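Local coordinates for PCF11 protein (Saccharomyces cerevisiae, PDB 1SZ9) that probably couples transcription to mRNA 3'-end processing by recognising the carboxy-terminal domain of RNA polymerase II through its CTD-interacting domain, at residues F82-L95 against F123-L135. Numbering follows the deposited sequence.
Sequences FSRNLFNLYKRTYL and FEGSALEKIEQFL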
ATOM      1  N   PHE A  82       4.806  -6.872   1.319  1.00 25.66           N
ATOM      2  CA  PHE A  82       4.811  -5.404   1.461  1.00 23.04           C
ATOM      3  C   PHE A  82       5.441  -4.949   2.781  1.00 23.36           C
ATOM      4  O   PHE A  82       5.900  -3.812   2.882  1.00 23.21           O
ATOM      5  CB  PHE A  82       3.383  -4.833   1.388  1.00 18.78           C
ATOM      6  CG  PHE A  82       2.843  -4.709  -0.005  1.00 20.31           C
ATOM      7  CD1 PHE A  82       3.484  -3.880  -0.947  1.00 21.83           C
ATOM      8  CD2 PHE A  82       1.674  -5.385  -0.379  1.00 16.78           C
ATOM      9  CE1 PHE A  82       2.964  -3.720  -2.244  1.00 20.12           C
ATOM     10  CE2 PHE A  82       1.154  -5.232  -1.662  1.00 18.92           C
ATOM     11  CZ  PHE A  82       1.799  -4.396  -2.600  1.00 19.27           C
ATOM     12  N   SER A  83       5.454  -5.825   3.792  1.00 23.11           N
ATOM     13  CA  SER A  83       6.031  -5.469   5.097  1.00 25.61           C
ATOM     14  C   SER A  83       7.501  -5.090   5.007  1.00 26.46           C
ATOM     15  O   SER A  83       7.972  -4.284   5.800  1.00 24.70           O
ATOM     16  CB  SER A  83       5.938  -6.622   6.113  1.00 27.24           C
ATOM     17  OG  SER A  83       4.622  -6.790   6.602  1.00 34.30           O
ATOM     18  N   ARG A  84       8.221  -5.685   4.060  1.00 27.20           N
ATOM     19  CA  ARG A  84       9.645  -5.413   3.956  1.00 29.08           C
ATOM     20  C   ARG A  84      10.042  -3.965   3.704  1.00 27.14           C
ATOM     21  O   ARG A  84      10.956  -3.459   4.355  1.00 24.91           O
ATOM     22  CB  ARG A  84      10.306  -6.300   2.893  1.00 31.57           C
ATOM     23  CG  ARG A  84      11.825  -6.065   2.833  1.00 34.08           C
ATOM     24  CD  ARG A  84      12.543  -7.192   2.135  1.00 36.30           C
ATOM     25  NE  ARG A  84      12.178  -8.484   2.712  1.00 36.33           N
ATOM     26  CZ  ARG A  84      12.277  -9.628   2.051  1.00 37.39           C
ATOM     27  NH1 ARG A  84      12.741  -9.619   0.807  1.00 35.17           N
ATOM     28  NH2 ARG A  84      11.864 -10.765   2.604  1.00 35.49           N
ATOM     29  N   ASN A  85       9.386  -3.297   2.759  1.00 26.11           N
ATOM     30  CA  ASN A  85       9.739  -1.907   2.488  1.00 25.68           C
ATOM     31  C   ASN A  85       8.681  -0.912   2.975  1.00 24.67           C
ATOM     32  O   ASN A  85       8.810   0.280   2.749  1.00 22.82           O
ATOM     33  CB  ASN A  85      10.005  -1.702   0.981  1.00 24.88           C
ATOM     34  CG  ASN A  85      11.073  -2.654   0.442  1.00 28.46           C
ATOM     35  OD1 ASN A  85      11.999  -3.019   1.154  1.00 27.91           O
ATOM     36  ND2 ASN A  85      10.945  -3.049  -0.820  1.00 29.04           N
ATOM     37  N   LEU A  86       7.668  -1.417   3.676  1.00 25.59           N
ATOM     38  CA  LEU A  86       6.559  -0.599   4.178  1.00 24.13           C
ATOM     39  C   LEU A  86       6.982   0.674   4.890  1.00 22.91           C
ATOM     40  O   LEU A  86       6.536   1.750   4.548  1.00 21.57           O
ATOM     41  CB  LEU A  86       5.676  -1.417   5.122  1.00 23.26           C
ATOM     42  CG  LEU A  86       4.350  -0.732   5.475  1.00 25.11           C
ATOM     43  CD1 LEU A  86       3.462  -0.692   4.227  1.00 21.31           C
ATOM     44  CD2 LEU A  86       3.656  -1.493   6.619  1.00 22.10           C
ATOM     45  N   PHE A  87       7.844   0.555   5.890  1.00 25.35           N
ATOM     46  CA  PHE A  87       8.294   1.733   6.621  1.00 25.46           C
ATOM     47  C   PHE A  87       9.019   2.763   5.744  1.00 24.66           C
ATOM     48  O   PHE A  87       8.697   3.950   5.795  1.00 23.75           O
ATOM     49  CB  PHE A  87       9.200   1.328   7.786  1.00 23.25           C
ATOM     50  CG  PHE A  87       9.935   2.475   8.391  1.00 26.56           C
ATOM     51  CD1 PHE A  87       9.240   3.519   9.007  1.00 24.23           C
ATOM     52  CD2 PHE A  87      11.331   2.526   8.344  1.00 28.77           C
ATOM     53  CE1 PHE A  87       9.920   4.599   9.573  1.00 27.00           C
ATOM     54  CE2 PHE A  87      12.024   3.607   8.905  1.00 29.75           C
ATOM     55  CZ  PHE A  87      11.314   4.647   9.524  1.00 26.53           C
ATOM     56  N   ASN A  88      10.013   2.328   4.968  1.00 25.51           N
ATOM     57  CA  ASN A  88      10.728   3.271   4.107  1.00 25.22           C
ATOM     58  C   ASN A  88       9.793   3.895   3.084  1.00 23.13           C
ATOM     59  O   ASN A  88       9.868   5.083   2.826  1.00 23.37           O
ATOM     60  CB  ASN A  88      11.894   2.592   3.375  1.00 26.66           C
ATOM     61  CG  ASN A  88      13.030   2.236   4.313  1.00 30.68           C
ATOM     62  OD1 ASN A  88      13.065   2.703   5.444  1.00 32.11           O
ATOM     63  ND2 ASN A  88      13.968   1.419   3.843  1.00 28.98           N
ATOM     64  N   LEU A  89       8.918   3.083   2.493  1.00 24.48           N
ATOM     65  CA  LEU A  89       7.969   3.591   1.505  1.00 27.26           C
ATOM     66  C   LEU A  89       6.998   4.603   2.118  1.00 23.63           C
ATOM     67  O   LEU A  89       6.723   5.647   1.542  1.00 24.39           O
ATOM     68  CB  LEU A  89       7.162   2.434   0.889  1.00 29.75           C
ATOM     69  CG  LEU A  89       7.785   1.763  -0.340  1.00 37.17           C
ATOM     70  CD1 LEU A  89       6.939   0.565  -0.768  1.00 38.77           C
ATOM     71  CD2 LEU A  89       7.891   2.782  -1.469  1.00 34.25           C
ATOM     72  N   TYR A  90       6.475   4.267   3.286  1.00 22.50           N
ATOM     73  CA  TYR A  90       5.527   5.119   3.971  1.00 21.74           C
ATOM     74  C   TYR A  90       6.144   6.458   4.358  1.00 21.20           C
ATOM     75  O   TYR A  90       5.590   7.511   4.060  1.00 21.15           O
ATOM     76  CB  TYR A  90       4.989   4.399   5.212  1.00 20.17           C
ATOM     77  CG  TYR A  90       3.917   5.181   5.955  1.00 19.93           C
ATOM     78  CD1 TYR A  90       4.247   6.243   6.792  1.00 19.69           C
ATOM     79  CD2 TYR A  90       2.573   4.863   5.802  1.00 20.32           C
ATOM     80  CE1 TYR A  90       3.255   6.971   7.464  1.00 19.65           C
ATOM     81  CE2 TYR A  90       1.584   5.576   6.462  1.00 19.26           C
ATOM     82  CZ  TYR A  90       1.932   6.628   7.293  1.00 19.25           C
ATOM     83  OH  TYR A  90       0.951   7.320   7.959  1.00 19.26           O
ATOM     84  N   LYS A  91       7.278   6.401   5.043  1.00 21.22           N
ATOM     85  CA  LYS A  91       7.988   7.589   5.483  1.00 22.22           C
ATOM     86  C   LYS A  91       8.379   8.490   4.305  1.00 23.74           C
ATOM     87  O   LYS A  91       8.181   9.698   4.356  1.00 22.74           O
ATOM     88  CB  LYS A  91       9.253   7.178   6.254  1.00 23.80           C
ATOM     89  CG  LYS A  91      10.196   8.336   6.575  1.00 25.26           C
ATOM     90  CD  LYS A  91      11.302   7.925   7.554  1.00 28.06           C
ATOM     91  CE  LYS A  91      12.254   9.109   7.860  1.00 30.72           C
ATOM     92  NZ  LYS A  91      13.313   8.758   8.875  1.00 33.49           N
ATOM     93  N   ARG A  92       8.929   7.904   3.246  1.00 24.13           N
ATOM     94  CA  ARG A  92       9.338   8.706   2.094  1.00 27.31           C
ATOM     95  C   ARG A  92       8.141   9.388   1.455  1.00 24.10           C
ATOM     96  O   ARG A  92       8.223  10.559   1.086  1.00 22.30           O
ATOM     97  CB  ARG A  92      10.074   7.843   1.057  1.00 30.97           C
ATOM     98  CG  ARG A  92      11.509   7.534   1.473  1.00 40.41           C
ATOM     99  CD  ARG A  92      12.113   6.369   0.705  1.00 45.72           C
ATOM    100  NE  ARG A  92      13.348   5.909   1.343  1.00 50.61           N
ATOM    101  CZ  ARG A  92      13.974   4.771   1.049  1.00 51.78           C
ATOM    102  NH1 ARG A  92      13.487   3.956   0.117  1.00 52.87           N
ATOM    103  NH2 ARG A  92      15.081   4.440   1.704  1.00 51.71           N
ATOM    104  N   THR A  93       7.028   8.665   1.342  1.00 19.25           N
ATOM    105  CA  THR A  93       5.823   9.235   0.751  1.00 19.79           C
ATOM    106  C   THR A  93       5.302  10.381   1.607  1.00 20.04           C
ATOM    107  O   THR A  93       4.995  11.454   1.103  1.00 18.55           O
ATOM    108  CB  THR A  93       4.715   8.158   0.608  1.00 20.87           C
ATOM    109  OG1 THR A  93       5.190   7.142  -0.268  1.00 21.31           O
ATOM    110  CG2 THR A  93       3.404   8.746   0.020  1.00 17.70           C
ATOM    111  N   TYR A  94       5.208  10.132   2.909  1.00 21.95           N
ATOM    112  CA  TYR A  94       4.722  11.119   3.864  1.00 21.87           C
ATOM    113  C   TYR A  94       5.522  12.421   3.757  1.00 23.01           C
ATOM    114  O   TYR A  94       4.964  13.519   3.793  1.00 22.52           O
ATOM    115  CB  TYR A  94       4.839  10.551   5.292  1.00 20.30           C
ATOM    116  CG  TYR A  94       4.153  11.400   6.342  1.00 19.58           C
ATOM    117  CD1 TYR A  94       4.743  12.570   6.811  1.00 19.71           C
ATOM    118  CD2 TYR A  94       2.902  11.037   6.858  1.00 19.59           C
ATOM    119  CE1 TYR A  94       4.115  13.365   7.776  1.00 21.28           C
ATOM    120  CE2 TYR A  94       2.251  11.839   7.823  1.00 19.27           C
ATOM    121  CZ  TYR A  94       2.868  12.991   8.273  1.00 19.50           C
ATOM    122  OH  TYR A  94       2.265  13.779   9.217  1.00 19.51           O
ATOM    123  N   LEU A  95       6.835  12.288   3.617  1.00 22.49           N
ATOM    124  CA  LEU A  95       7.714  13.451   3.513  1.00 23.08           C
ATOM    125  C   LEU A  95       7.572  14.203   2.192  1.00 23.28           C
ATOM    126  O   LEU A  95       8.028  15.351   2.070  1.00 23.20           O
ATOM    127  CB  LEU A  95       9.175  13.007   3.705  1.00 20.40           C
ATOM    128  CG  LEU A  95       9.473  12.472   5.116  1.00 20.69           C
ATOM    129  CD1 LEU A  95      10.861  11.882   5.169  1.00 22.89           C
ATOM    130  CD2 LEU A  95       9.319  13.612   6.148  1.00 18.42           C
ATOM    131  N   PHE A 123       0.520  -5.721   9.274  1.00 29.15           N
ATOM    132  CA  PHE A 123       1.887  -6.000   8.868  1.00 31.05           C
ATOM    133  C   PHE A 123       2.796  -6.361  10.039  1.00 33.12           C
ATOM    134  O   PHE A 123       2.424  -6.248  11.215  1.00 29.44           O
ATOM    135  CB  PHE A 123       2.461  -4.758   8.181  1.00 30.79           C
ATOM    136  CG  PHE A 123       1.666  -4.305   6.987  1.00 30.53           C
ATOM    137  CD1 PHE A 123       1.801  -4.950   5.759  1.00 26.18           C
ATOM    138  CD2 PHE A 123       0.783  -3.236   7.093  1.00 25.89           C
ATOM    139  CE1 PHE A 123       1.067  -4.530   4.655  1.00 27.72           C
ATOM    140  CE2 PHE A 123       0.043  -2.810   5.996  1.00 27.56           C
ATOM    141  CZ  PHE A 123       0.183  -3.456   4.772  1.00 26.65           C
ATOM    142  N   GLU A 124       4.003  -6.783   9.687  1.00 37.71           N
ATOM    143  CA  GLU A 124       5.019  -7.116  10.669  1.00 39.03           C
ATOM    144  C   GLU A 124       5.041  -6.010  11.732  1.00 40.85           C
ATOM    145  O   GLU A 124       5.085  -4.797  11.416  1.00 36.35           O
ATOM    146  CB  GLU A 124       6.379  -7.218   9.984  1.00 41.60           C
ATOM    147  CG  GLU A 124       6.560  -8.502   9.175  1.00 51.32           C
ATOM    148  CD  GLU A 124       7.982  -8.674   8.649  1.00 55.57           C
ATOM    149  OE1 GLU A 124       8.935  -8.546   9.452  1.00 58.20           O
ATOM    150  OE2 GLU A 124       8.147  -8.947   7.436  1.00 58.96           O
ATOM    151  N   GLY A 125       4.987  -6.440  12.991  1.00 39.94           N
ATOM    152  CA  GLY A 125       4.994  -5.503  14.099  1.00 39.55           C
ATOM    153  C   GLY A 125       6.125  -4.499  14.008  1.00 39.80           C
ATOM    154  O   GLY A 125       5.947  -3.334  14.393  1.00 40.03           O
ATOM    155  N   SER A 126       7.275  -4.924  13.478  1.00 36.88           N
ATOM    156  CA  SER A 126       8.427  -4.021  13.376  1.00 37.18           C
ATOM    157  C   SER A 126       8.219  -2.777  12.506  1.00 33.54           C
ATOM    158  O   SER A 126       8.589  -1.671  12.896  1.00 32.43           O
ATOM    159  CB  SER A 126       9.651  -4.756  12.856  1.00 36.88           C
ATOM    160  OG  SER A 126      10.704  -3.819  12.675  1.00 41.81           O
ATOM    161  N   ALA A 127       7.653  -2.982  11.322  1.00 31.30           N
ATOM    162  CA  ALA A 127       7.376  -1.907  10.380  1.00 29.58           C
ATOM    163  C   ALA A 127       6.411  -0.872  10.985  1.00 27.01           C
ATOM    164  O   ALA A 127       6.672   0.327  10.933  1.00 26.80           O
ATOM    165  CB  ALA A 127       6.786  -2.491   9.101  1.00 29.31           C
ATOM    166  N   LEU A 128       5.316  -1.350  11.572  1.00 24.69           N
ATOM    167  CA  LEU A 128       4.309  -0.490  12.183  1.00 24.06           C
ATOM    168  C   LEU A 128       4.843   0.334  13.356  1.00 25.81           C
ATOM    169  O   LEU A 128       4.437   1.478  13.528  1.00 23.78           O
ATOM    170  CB  LEU A 128       3.094  -1.327  12.629  1.00 24.12           C
ATOM    171  CG  LEU A 128       2.321  -1.981  11.477  1.00 27.20           C
ATOM    172  CD1 LEU A 128       1.133  -2.757  12.006  1.00 28.86           C
ATOM    173  CD2 LEU A 128       1.845  -0.903  10.493  1.00 28.26           C
ATOM    174  N   GLU A 129       5.734  -0.244  14.166  1.00 26.93           N
ATOM    175  CA  GLU A 129       6.327   0.481  15.298  1.00 28.30           C
ATOM    176  C   GLU A 129       7.222   1.603  14.776  1.00 26.74           C
ATOM    177  O   GLU A 129       7.220   2.697  15.326  1.00 27.33           O
ATOM    178  CB  GLU A 129       7.195  -0.442  16.169  1.00 31.91           C
ATOM    179  CG  GLU A 129       6.435  -1.435  17.038  1.00 41.80           C
ATOM    180  CD  GLU A 129       7.384  -2.399  17.762  1.00 48.63           C
ATOM    181  OE1 GLU A 129       8.390  -1.919  18.343  1.00 50.38           O
ATOM    182  OE2 GLU A 129       7.127  -3.628  17.746  1.00 51.14           O
ATOM    183  N   LYS A 130       8.008   1.312  13.736  1.00 25.61           N
ATOM    184  CA  LYS A 130       8.893   2.313  13.144  1.00 25.15           C
ATOM    185  C   LYS A 130       8.067   3.456  12.539  1.00 23.58           C
ATOM    186  O   LYS A 130       8.460   4.619  12.621  1.00 21.10           O
ATOM    187  CB  LYS A 130       9.768   1.707  12.043  1.00 27.51           C
ATOM    188  CG  LYS A 130      10.947   0.839  12.490  1.00 31.43           C
ATOM    189  CD  LYS A 130      11.820   0.550  11.254  1.00 36.98           C
ATOM    190  CE  LYS A 130      12.918  -0.497  11.476  1.00 40.79           C
ATOM    191  NZ  LYS A 130      14.042  -0.017  12.333  1.00 43.52           N
ATOM    192  N   ILE A 131       6.937   3.121  11.918  1.00 21.41           N
ATOM    193  CA  ILE A 131       6.079   4.155  11.330  1.00 22.22           C
ATOM    194  C   ILE A 131       5.484   4.997  12.449  1.00 20.39           C
ATOM    195  O   ILE A 131       5.414   6.224  12.347  1.00 19.42           O
ATOM    196  CB  ILE A 131       4.928   3.547  10.485  1.00 23.70           C
ATOM    197  CG1 ILE A 131       5.489   3.006   9.172  1.00 22.53           C
ATOM    198  CG2 ILE A 131       3.855   4.621  10.199  1.00 26.00           C
ATOM    199  CD1 ILE A 131       4.467   2.178   8.355  1.00 21.49           C
ATOM    200  N   GLU A 132       5.059   4.345  13.528  1.00 22.94           N
ATOM    201  CA  GLU A 132       4.502   5.087  14.653  1.00 25.99           C
ATOM    202  C   GLU A 132       5.530   6.062  15.240  1.00 25.74           C
ATOM    203  O   GLU A 132       5.193   7.196  15.543  1.00 24.81           O
ATOM    204  CB  GLU A 132       4.045   4.138  15.760  1.00 30.30           C
ATOM    205  CG  GLU A 132       3.402   4.863  16.926  1.00 35.09           C
ATOM    206  CD  GLU A 132       2.802   3.912  17.932  1.00 41.48           C
ATOM    207  OE1 GLU A 132       3.546   3.064  18.464  1.00 45.71           O
ATOM    208  OE2 GLU A 132       1.584   4.007  18.188  1.00 46.95           O
ATOM    209  N   GLN A 133       6.772   5.603  15.422  1.00 25.84           N
ATOM    210  CA  GLN A 133       7.819   6.469  15.962  1.00 27.21           C
ATOM    211  C   GLN A 133       8.027   7.669  15.044  1.00 25.19           C
ATOM    212  O   GLN A 133       8.138   8.796  15.511  1.00 26.48           O
ATOM    213  CB  GLN A 133       9.136   5.702  16.122  1.00 27.54           C
ATOM    214  CG  GLN A 133       8.969   4.457  16.976  1.00 37.79           C
ATOM    215  CD  GLN A 133      10.248   3.659  17.123  1.00 43.67           C
ATOM    216  OE1 GLN A 133      11.048   3.552  16.184  1.00 47.43           O
ATOM    217  NE2 GLN A 133      10.443   3.075  18.298  1.00 45.38           N
ATOM    218  N   PHE A 134       8.099   7.411  13.744  1.00 23.09           N
ATOM    219  CA  PHE A 134       8.255   8.470  12.763  1.00 23.56           C
ATOM    220  C   PHE A 134       7.071   9.469  12.850  1.00 23.70           C
ATOM    221  O   PHE A 134       7.270  10.671  12.844  1.00 21.89           O
ATOM    222  CB  PHE A 134       8.316   7.875  11.358  1.00 23.82           C
ATOM    223  CG  PHE A 134       8.070   8.885  10.262  1.00 24.75           C
ATOM    224  CD1 PHE A 134       9.024   9.861   9.962  1.00 25.80           C
ATOM    225  CD2 PHE A 134       6.865   8.881   9.557  1.00 24.87           C
ATOM    226  CE1 PHE A 134       8.782  10.820   8.975  1.00 24.07           C
ATOM    227  CE2 PHE A 134       6.599   9.830   8.567  1.00 25.09           C
ATOM    228  CZ  PHE A 134       7.561  10.808   8.272  1.00 25.53           C
ATOM    229  N   LEU A 135       5.842   8.971  12.923  1.00 23.38           N
ATOM    230  CA  LEU A 135       4.692   9.871  13.010  1.00 23.09           C
ATOM    231  C   LEU A 135       4.754  10.754  14.271  1.00 24.34           C
ATOM    232  O   LEU A 135       4.406  11.948  14.235  1.00 20.97           O
ATOM    233  CB  LEU A 135       3.382   9.069  12.954  1.00 18.81           C
ATOM    234  CG  LEU A 135       3.056   8.499  11.550  1.00 21.20           C
ATOM    235  CD1 LEU A 135       1.757   7.729  11.611  1.00 20.66           C
ATOM    236  CD2 LEU A 135       2.951   9.642  10.498  1.00 15.84           C
TER
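Phe87 and Phe134 are the two knobs that lock helix 86-95 against helix 125-135 in the all-helical CID domain, built of arm repeats; the helix axes approach to 9.1 Å and cross at -24°, both running the same way. Phe87 can be traced outward from CB, which lies beside Ala127 O. CG, anti to the backbone N (chi1 167°), meets Lys130 CB at 3.7 Å and carries the ring beneath it, so that this CB sits over one face. CD1 meets Ile131 CG1 at 3.8 Å, CD2 and CE2 lie under Lys130 CD, CE1 reaches Lys130 O and, at the ring edge, Phe134 CB, and CZ at the tip comes near Lys130 CB. With an alanine here the hole between Ala127, Lys130, Ile131 and Phe134 would probably lose its filling, and the aliphatic part of Lys130 the ring it lies on.

Phe134 answers from the other helix, wedged among Phe87, Lys91, Tyr94 and Leu95. The extended Lys91 chain crosses one face, with CG 3.9 Å from the centroid, while the ring edge is directed at the face of Tyr94 in an offset edge-to-face pair, planes at 90°. On the buried side, Ile131 CG2 rests over one face of the Tyr90 ring, and Leu135 CD2 packs on Tyr94 CE2 at 3.5 Å. Phe109 of helix 99-112 touches Tyr90, Ile131 and Leu135, extending this packing into a third helix.

At the N-terminal end, Leu86 CD2 presses on one face of the Phe123 ring, which also meets Trp112 edge-to-face. Ser83 OG lies at the edge of the Phe123 ring and ties two parts of the backbone together: it hydrogen-bonds Thr79 O and accepts a nearly straight bond from Glu124 N, 3.1 Å from Ser83 OG.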